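Local coordinates for GGDEF family protein (Vibrio cholerae, PDB 5GZS), which is a diguanylate cyclase whose periplasmic portion, built of solute-binding-protein-like domains, binds arginine and probably regulates synthesis of the second messenger cyclic di-GMP, at residues 225-230 with 265-270. Residues are numbered along the deposited sequence; the frame is centred on the assembly and turned at random.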
loop_
_atom_site.group_PDB
_atom_site.type_symbol
_atom_site.label_atom_id
_atom_site.label_comp_id
_atom_site.label_asym_id
_atom_site.label_seq_id
_atom_site.Cartn_x
_atom_site.Cartn_y
_atom_site.Cartn_z
ATOM N N VAL A 225 7.042 -38.625 -7.780
ATOM C CA VAL A 225 7.091 -37.973 -6.471
ATOM C C VAL A 225 8.049 -36.781 -6.473
ATOM O O VAL A 225 9.266 -36.951 -6.472
ATOM C CB VAL A 225 7.515 -38.961 -5.373
ATOM C CG1 VAL A 225 7.596 -38.252 -4.023
ATOM C CG2 VAL A 225 6.541 -40.152 -5.322
ATOM N N LEU A 226 7.500 -35.574 -6.487
ATOM C CA LEU A 226 8.312 -34.368 -6.465
ATOM C C LEU A 226 9.089 -34.222 -5.166
ATOM O O LEU A 226 8.494 -34.236 -4.090
ATOM C CB LEU A 226 7.425 -33.143 -6.662
ATOM C CG LEU A 226 6.657 -33.119 -7.983
ATOM C CD1 LEU A 226 5.891 -31.810 -8.098
ATOM C CD2 LEU A 226 7.631 -33.303 -9.153
ATOM N N ARG A 227 10.405 -34.057 -5.255
ATOM C CA ARG A 227 11.212 -33.816 -4.051
ATOM C C ARG A 227 11.336 -32.323 -3.717
ATOM O O ARG A 227 11.735 -31.511 -4.548
ATOM C CB ARG A 227 12.594 -34.450 -4.202
ATOM C CG ARG A 227 12.486 -35.938 -4.524
ATOM C CD ARG A 227 13.838 -36.647 -4.638
ATOM N NE ARG A 227 14.387 -37.042 -3.342
ATOM C CZ ARG A 227 15.334 -36.358 -2.724
ATOM N NH1 ARG A 227 15.823 -35.266 -3.296
ATOM N NH2 ARG A 227 15.785 -36.755 -1.544
ATOM N N VAL A 228 10.961 -31.972 -2.461
ATOM C CA VAL A 228 10.870 -30.598 -1.991
ATOM C C VAL A 228 11.873 -30.375 -0.853
ATOM O O VAL A 228 12.051 -31.245 -0.001
ATOM C CB VAL A 228 9.452 -30.349 -1.425
ATOM C CG1 VAL A 228 9.210 -28.879 -1.136
ATOM C CG2 VAL A 228 8.409 -30.847 -2.387
ATOM N N LYS A 229 12.540 -29.222 -0.829
ATOM C CA LYS A 229 13.332 -28.848 0.349
ATOM C C LYS A 229 12.892 -27.513 0.903
ATOM O O LYS A 229 12.541 -26.604 0.144
ATOM C CB LYS A 229 14.834 -28.820 0.067
ATOM C CG LYS A 229 15.399 -30.185 -0.055
ATOM C CD LYS A 229 16.860 -30.239 0.352
ATOM C CE LYS A 229 17.384 -31.665 0.139
ATOM N NZ LYS A 229 18.781 -31.845 0.551
ATOM N N LEU A 230 12.907 -27.393 2.227
ATOM C CA LEU A 230 12.586 -26.114 2.849
ATOM C C LEU A 230 13.820 -25.497 3.465
ATOM O O LEU A 230 14.548 -26.157 4.207
ATOM C CB LEU A 230 11.493 -26.267 3.897
ATOM C CG LEU A 230 10.118 -26.635 3.345
ATOM C CD1 LEU A 230 9.130 -26.823 4.487
ATOM C CD2 LEU A 230 9.614 -25.609 2.344
ATOM N N GLU A 265 6.893 -34.662 -1.624
ATOM C CA GLU A 265 7.493 -35.210 -0.458
ATOM C C GLU A 265 8.540 -34.238 0.017
ATOM O O GLU A 265 9.413 -33.900 -0.718
ATOM C CB GLU A 265 8.150 -36.510 -0.869
ATOM C CG GLU A 265 8.927 -37.234 0.181
ATOM C CD GLU A 265 9.254 -38.637 -0.224
ATOM O OE1 GLU A 265 8.397 -39.508 -0.168
ATOM O OE2 GLU A 265 10.376 -38.873 -0.611
ATOM N N LEU A 266 8.452 -33.802 1.259
ATOM C CA LEU A 266 9.450 -32.946 1.860
ATOM C C LEU A 266 10.672 -33.766 2.242
ATOM O O LEU A 266 10.538 -34.759 2.949
ATOM C CB LEU A 266 8.892 -32.263 3.103
ATOM C CG LEU A 266 10.003 -31.464 3.771
ATOM C CD1 LEU A 266 10.132 -30.173 3.008
ATOM C CD2 LEU A 266 9.741 -31.222 5.240
ATOM N N VAL A 267 11.838 -33.338 1.855
ATOM C CA VAL A 267 13.057 -34.059 2.252
ATOM C C VAL A 267 14.116 -33.161 2.938
ATOM O O VAL A 267 14.262 -31.993 2.603
ATOM C CB VAL A 267 13.685 -34.754 1.047
ATOM C CG1 VAL A 267 12.744 -35.818 0.520
ATOM C CG2 VAL A 267 13.980 -33.752 -0.042
ATOM N N SER A 268 14.837 -33.729 3.905
ATOM C CA SER A 268 15.860 -33.008 4.666
ATOM C C SER A 268 17.056 -33.890 4.947
ATOM O O SER A 268 16.907 -35.101 4.931
ATOM C CB SER A 268 15.301 -32.528 6.003
ATOM O OG SER A 268 13.971 -32.099 5.837
ATOM N N ASN A 269 18.199 -33.305 5.306
ATOM C CA ASN A 269 19.256 -33.968 6.103
ATOM C C ASN A 269 19.747 -33.342 7.406
ATOM O O ASN A 269 19.147 -33.547 8.441
ATOM C CB ASN A 269 20.509 -34.325 5.295
ATOM C CG ASN A 269 20.213 -34.665 3.865
ATOM O OD1 ASN A 269 19.247 -35.337 3.560
ATOM N ND2 ASN A 269 21.056 -34.211 2.985
ATOM N N GLY A 270 20.817 -32.553 7.338
ATOM C CA GLY A 270 21.238 -31.564 8.321
ATOM C C GLY A 270 21.811 -30.241 7.831
ATOM O O GLY A 270 21.403 -29.161 8.244
HETATM O O HOH W 1 12.167 -38.389 -2.541
HETATM O O HOH W 2 14.030 -29.746 3.659
#
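Val228 and Leu266 pair side by side where the edge strand 264-266 runs parallel to strand 226-230, a beta-alpha-beta crossover whose connection includes helix 248-259. It forms part of the second of the chain's two family 3 solute-binding regions. The backbone of Val228 bonds through both its N and its O: N donates to Glu265 O at 3.0 Å, and O receives Val267 N at 2.8 Å. Leu226 O takes Glu265 N one step earlier. Beyond Val228 the two segments draw apart, and a water bridges Leu230 N to Val267 O.

Side chains divide between the two faces. With Val228 and Leu230, Leu266 faces helix 248-259, where it touches Phe254; its CD1 meets Leu230 CG at 3.6 Å, the two side chains crossing at about a right angle. Arg227, Val267 and Glu265 share the other face. Arg227 CG stands anti to the carbonyl carbon (chi1 -55°), and the bend at chi3 (83°) sets NE. The guanidinium lies against Val267, the two side chains crossing at about a right angle. Val267 CG2 sits 3.6 Å above the guanidinium plane, offset toward the rim, while CG1 lies 3.8 Å from Arg227 NH2. Arg227 NE reaches Glu265 only indirectly, through a weak bond to a water that donates to OE2, so the opposite charges are linked without touching.

Lys229 also packs against Val267, crossing it at about a right angle. Its CB lies at the edge of contact with Val267 O; CG comes closest to that oxygen, at 3.4 Å, and also meets Val267 CG2. CD stays within 3.9 Å of Val267 O, CE remains near both O and CG2, and the extended chain ends with NZ hydrogen-bonded to Gln271 OE1.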